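Local coordinates for protein bromoperoxidase A1 (Streptomyces aureofaciens, PDB 1A8Q) that may act as a chlorinating enzyme in 7-chlorotetracycline biosynthesis and can also brominate, as a non-heme, cofactor-free peroxidase of the alpha/beta hydrolase superfamily, at residues F162-N176 / G249-K261. Numbering follows the deposited sequence.
Sequences FFSANRPGNKVTQGN and GSSHGIAMVPGDK
His-252 turns the edge of its imidazole onto one face of the Phe-162 ring in a T-shaped stack. The planes stand at 84°, and His-252 CD2 lies 3.5 Å from Phe-162 CE2. CG of Phe-162 is anti to its backbone N (chi1 -166°), which carries the ring over to this histidine. The methyl CE of Met-256 meets the edge of the same ring, 3.9 Å from Phe-162 CE1. Phe-163 packs by its CD1 against Val-257 CG2 at 3.5 Å. Its ring lies between Phe-162 CD1 on one face and Asn-176 CB on the other. Farther out, Asn-176 ND2 donates to Met-256 O (3.0 Å), from well above the carbonyl plane. A capping box with Thr-173 positions this amide: Thr-173 N donates to Asn-176 OD1, and Asn-176 N to Thr-173 OG1. At the other end, a water donates to Ser-164 OG, also hydrogen-bonded to Asp-222 O, and accepts from His-252 N. Ser-251 OG accepts from Gly-253 N, an ST turn with the histidine at its middle. The imidazole is hydrogen-bonded to Asp-223 through ND1 and to Ser-94 through NE2. The contact thus packs the end of helix 137-162, the loop after it and the start of helix 174-184 against the histidine loop of the Ser-His-Asp catalytic triad of an alpha/beta hydrolase fold.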
loop_
_atom_site.group_PDB
_atom_site.type_symbol
_atom_site.label_atom_id
_atom_site.label_comp_id
_atom_site.label_asym_id
_atom_site.label_seq_id
_atom_site.Cartn_x
_atom_site.Cartn_y
_atom_site.Cartn_z
ATOM N N PHE A 162 -12.824 4.277 4.687
ATOM C CA PHE A 162 -11.407 3.932 4.754
ATOM C C PHE A 162 -10.996 3.681 6.209
ATOM O O PHE A 162 -10.188 2.800 6.488
ATOM C CB PHE A 162 -10.614 5.101 4.167
ATOM C CG PHE A 162 -9.175 4.840 3.848
ATOM C CD1 PHE A 162 -8.207 5.059 4.808
ATOM C CD2 PHE A 162 -8.825 4.464 2.561
ATOM C CE1 PHE A 162 -6.858 4.844 4.497
ATOM C CE2 PHE A 162 -7.488 4.290 2.239
ATOM C CZ PHE A 162 -6.552 4.471 3.228
ATOM N N PHE A 163 -11.526 4.460 7.142
ATOM C CA PHE A 163 -11.154 4.347 8.552
ATOM C C PHE A 163 -12.225 3.661 9.377
ATOM O O PHE A 163 -12.070 3.612 10.612
ATOM C CB PHE A 163 -10.978 5.772 9.157
ATOM C CG PHE A 163 -9.801 6.516 8.601
ATOM C CD1 PHE A 163 -8.510 6.091 8.762
ATOM C CD2 PHE A 163 -10.019 7.690 7.855
ATOM C CE1 PHE A 163 -7.415 6.760 8.246
ATOM C CE2 PHE A 163 -8.933 8.379 7.340
ATOM C CZ PHE A 163 -7.640 7.931 7.526
ATOM N N SER A 164 -13.251 3.070 8.759
ATOM C CA SER A 164 -14.359 2.463 9.500
ATOM C C SER A 164 -14.857 3.422 10.561
ATOM O O SER A 164 -15.201 3.083 11.705
ATOM C CB SER A 164 -13.948 1.131 10.186
ATOM O OG SER A 164 -13.621 0.217 9.153
ATOM N N ALA A 165 -15.076 4.688 10.142
ATOM C CA ALA A 165 -15.438 5.723 11.106
ATOM C C ALA A 165 -16.916 5.703 11.445
ATOM O O ALA A 165 -17.424 6.554 12.198
ATOM C CB ALA A 165 -15.017 7.071 10.494
ATOM N N ASN A 166 -17.655 4.766 10.875
ATOM C CA ASN A 166 -19.048 4.542 11.212
ATOM C C ASN A 166 -19.198 3.685 12.466
ATOM O O ASN A 166 -20.329 3.540 12.955
ATOM C CB ASN A 166 -19.782 3.887 10.035
ATOM C CG ASN A 166 -18.921 2.886 9.291
ATOM O OD1 ASN A 166 -18.245 2.021 9.847
ATOM N ND2 ASN A 166 -18.929 3.008 7.957
ATOM N N ARG A 167 -18.121 3.121 12.989
ATOM C CA ARG A 167 -18.267 2.293 14.191
ATOM C C ARG A 167 -18.293 3.128 15.450
ATOM O O ARG A 167 -17.389 3.925 15.665
ATOM C CB ARG A 167 -17.130 1.276 14.272
ATOM C CG ARG A 167 -16.980 0.486 12.987
ATOM C CD ARG A 167 -18.251 -0.337 12.771
ATOM N NE ARG A 167 -17.964 -1.433 11.849
ATOM C CZ ARG A 167 -18.951 -2.128 11.272
ATOM N NH1 ARG A 167 -20.213 -1.792 11.510
ATOM N NH2 ARG A 167 -18.655 -3.153 10.490
ATOM N N PRO A 168 -19.361 3.002 16.229
ATOM C CA PRO A 168 -19.478 3.706 17.489
ATOM C C PRO A 168 -18.231 3.519 18.328
ATOM O O PRO A 168 -17.687 2.419 18.377
ATOM C CB PRO A 168 -20.666 3.027 18.184
ATOM C CG PRO A 168 -21.469 2.457 17.067
ATOM C CD PRO A 168 -20.494 2.069 15.987
ATOM N N GLY A 169 -17.773 4.587 18.984
ATOM C CA GLY A 169 -16.597 4.468 19.842
ATOM C C GLY A 169 -15.258 4.303 19.155
ATOM O O GLY A 169 -14.274 3.875 19.798
ATOM N N ASN A 170 -15.159 4.634 17.863
ATOM C CA ASN A 170 -13.874 4.513 17.172
ATOM C C ASN A 170 -12.951 5.663 17.604
ATOM O O ASN A 170 -13.427 6.648 18.188
ATOM C CB ASN A 170 -14.073 4.533 15.652
ATOM C CG ASN A 170 -14.598 5.870 15.193
ATOM O OD1 ASN A 170 -13.841 6.849 15.164
ATOM N ND2 ASN A 170 -15.879 5.960 14.869
ATOM N N LYS A 171 -11.685 5.529 17.254
ATOM C CA LYS A 171 -10.654 6.470 17.668
ATOM C C LYS A 171 -10.168 7.362 16.525
ATOM O O LYS A 171 -9.152 8.066 16.638
ATOM C CB LYS A 171 -9.439 5.703 18.202
ATOM C CG LYS A 171 -9.182 5.967 19.661
ATOM C CD LYS A 171 -10.262 5.499 20.608
ATOM C CE LYS A 171 -9.670 5.447 22.033
ATOM N NZ LYS A 171 -9.695 6.806 22.672
ATOM N N VAL A 172 -10.917 7.330 15.438
ATOM C CA VAL A 172 -10.561 8.141 14.266
ATOM C C VAL A 172 -10.846 9.612 14.589
ATOM O O VAL A 172 -11.947 9.952 15.045
ATOM C CB VAL A 172 -11.430 7.721 13.061
ATOM C CG1 VAL A 172 -10.946 8.496 11.831
ATOM C CG2 VAL A 172 -11.319 6.222 12.810
ATOM N N THR A 173 -9.901 10.494 14.249
ATOM C CA THR A 173 -10.129 11.907 14.504
ATOM C C THR A 173 -10.645 12.599 13.250
ATOM O O THR A 173 -10.460 12.073 12.143
ATOM C CB THR A 173 -8.797 12.593 14.879
ATOM O OG1 THR A 173 -7.884 12.486 13.794
ATOM C CG2 THR A 173 -8.115 11.837 16.036
ATOM N N GLN A 174 -11.121 13.825 13.452
ATOM C CA GLN A 174 -11.520 14.589 12.250
ATOM C C GLN A 174 -10.239 14.873 11.472
ATOM O O GLN A 174 -10.182 14.900 10.254
ATOM C CB GLN A 174 -12.206 15.900 12.629
ATOM C CG GLN A 174 -12.548 16.781 11.421
ATOM C CD GLN A 174 -13.530 16.109 10.496
ATOM O OE1 GLN A 174 -14.480 15.485 10.985
ATOM N NE2 GLN A 174 -13.313 16.144 9.186
ATOM N N GLY A 175 -9.146 15.108 12.231
ATOM C CA GLY A 175 -7.841 15.300 11.601
ATOM C C GLY A 175 -7.463 14.181 10.654
ATOM O O GLY A 175 -6.799 14.404 9.643
ATOM N N ASN A 176 -7.719 12.904 10.994
ATOM C CA ASN A 176 -7.363 11.793 10.116
ATOM C C ASN A 176 -8.098 11.986 8.759
ATOM O O ASN A 176 -7.469 11.732 7.728
ATOM C CB ASN A 176 -7.879 10.456 10.718
ATOM C CG ASN A 176 -6.968 9.808 11.746
ATOM O OD1 ASN A 176 -7.436 9.389 12.802
ATOM N ND2 ASN A 176 -5.668 9.672 11.489
ATOM N N GLY A 249 -11.231 -5.972 14.735
ATOM C CA GLY A 249 -11.873 -4.672 14.781
ATOM C C GLY A 249 -11.166 -3.562 14.025
ATOM O O GLY A 249 -11.637 -2.407 14.151
ATOM N N SER A 250 -10.110 -3.827 13.283
ATOM C CA SER A 250 -9.339 -2.741 12.677
ATOM C C SER A 250 -9.818 -2.428 11.253
ATOM O O SER A 250 -10.231 -3.307 10.517
ATOM C CB SER A 250 -7.848 -3.070 12.627
ATOM O OG SER A 250 -7.344 -2.922 13.963
ATOM N N SER A 251 -9.641 -1.150 10.893
ATOM C CA SER A 251 -10.041 -0.721 9.552
ATOM C C SER A 251 -8.944 -0.869 8.523
ATOM O O SER A 251 -7.893 -1.469 8.675
ATOM C CB SER A 251 -10.359 0.783 9.690
ATOM O OG SER A 251 -9.185 1.572 9.871
ATOM N N HIS A 252 -9.184 -0.261 7.352
ATOM C CA HIS A 252 -8.248 -0.237 6.260
ATOM C C HIS A 252 -7.119 0.759 6.559
ATOM O O HIS A 252 -6.059 0.680 5.937
ATOM C CB HIS A 252 -8.956 0.224 4.961
ATOM C CG HIS A 252 -8.100 0.038 3.735
ATOM N ND1 HIS A 252 -7.623 -1.220 3.416
ATOM C CD2 HIS A 252 -7.652 0.840 2.761
ATOM C CE1 HIS A 252 -6.868 -1.159 2.345
ATOM N NE2 HIS A 252 -6.907 0.076 1.873
ATOM N N GLY A 253 -7.291 1.662 7.519
ATOM C CA GLY A 253 -6.312 2.693 7.791
ATOM C C GLY A 253 -5.492 2.472 9.070
ATOM O O GLY A 253 -5.062 3.459 9.687
ATOM N N ILE A 254 -5.090 1.236 9.319
ATOM C CA ILE A 254 -4.309 0.881 10.514
ATOM C C ILE A 254 -3.081 1.722 10.735
ATOM O O ILE A 254 -2.818 2.118 11.903
ATOM C CB ILE A 254 -3.905 -0.615 10.388
ATOM C CG1 ILE A 254 -5.100 -1.545 10.631
ATOM C CG2 ILE A 254 -2.767 -0.965 11.333
ATOM C CD1 ILE A 254 -4.826 -2.927 10.019
ATOM N N ALA A 255 -2.314 2.119 9.705
ATOM C CA ALA A 255 -1.060 2.823 9.925
ATOM C C ALA A 255 -1.264 4.256 10.431
ATOM O O ALA A 255 -0.293 4.831 10.944
ATOM C CB ALA A 255 -0.271 2.901 8.617
ATOM N N MET A 256 -2.458 4.825 10.239
ATOM C CA MET A 256 -2.706 6.211 10.618
ATOM C C MET A 256 -3.636 6.412 11.790
ATOM O O MET A 256 -3.745 7.523 12.335
ATOM C CB MET A 256 -3.343 6.915 9.365
ATOM C CG MET A 256 -2.278 7.213 8.330
ATOM S SD MET A 256 -3.094 7.597 6.717
ATOM C CE MET A 256 -3.559 5.964 6.232
ATOM N N VAL A 257 -4.366 5.375 12.226
ATOM C CA VAL A 257 -5.396 5.565 13.264
ATOM C C VAL A 257 -4.790 5.368 14.654
ATOM O O VAL A 257 -4.066 4.400 14.888
ATOM C CB VAL A 257 -6.515 4.522 13.078
ATOM C CG1 VAL A 257 -7.498 4.561 14.255
ATOM C CG2 VAL A 257 -7.332 4.750 11.803
ATOM N N PRO A 258 -5.040 6.262 15.586
ATOM C CA PRO A 258 -4.507 6.121 16.947
ATOM C C PRO A 258 -4.812 4.732 17.512
ATOM O O PRO A 258 -5.935 4.261 17.365
ATOM C CB PRO A 258 -5.304 7.157 17.746
ATOM C CG PRO A 258 -5.576 8.237 16.734
ATOM C CD PRO A 258 -5.883 7.480 15.459
ATOM N N GLY A 259 -3.869 4.173 18.221
ATOM C CA GLY A 259 -4.036 2.857 18.868
ATOM C C GLY A 259 -3.580 1.739 17.944
ATOM O O GLY A 259 -2.609 0.986 18.188
ATOM N N ASP A 260 -4.235 1.661 16.762
ATOM C CA ASP A 260 -3.819 0.649 15.804
ATOM C C ASP A 260 -2.445 0.912 15.280
ATOM O O ASP A 260 -1.689 0.006 14.966
ATOM C CB ASP A 260 -4.804 0.587 14.625
ATOM C CG ASP A 260 -6.134 -0.034 15.022
ATOM O OD1 ASP A 260 -6.425 -0.241 16.215
ATOM O OD2 ASP A 260 -6.939 -0.273 14.115
ATOM N N LYS A 261 -2.108 2.217 15.044
ATOM C CA LYS A 261 -0.796 2.460 14.469
ATOM C C LYS A 261 0.314 2.064 15.454
ATOM O O LYS A 261 1.349 1.666 14.940
ATOM C CB LYS A 261 -0.670 3.907 14.009
ATOM C CG LYS A 261 -0.529 4.892 15.149
ATOM C CD LYS A 261 -0.422 6.290 14.447
ATOM C CE LYS A 261 -0.292 7.418 15.448
ATOM N NZ LYS A 261 -0.333 8.729 14.673
HETATM O O HOH W 1 -12.219 0.118 6.786
#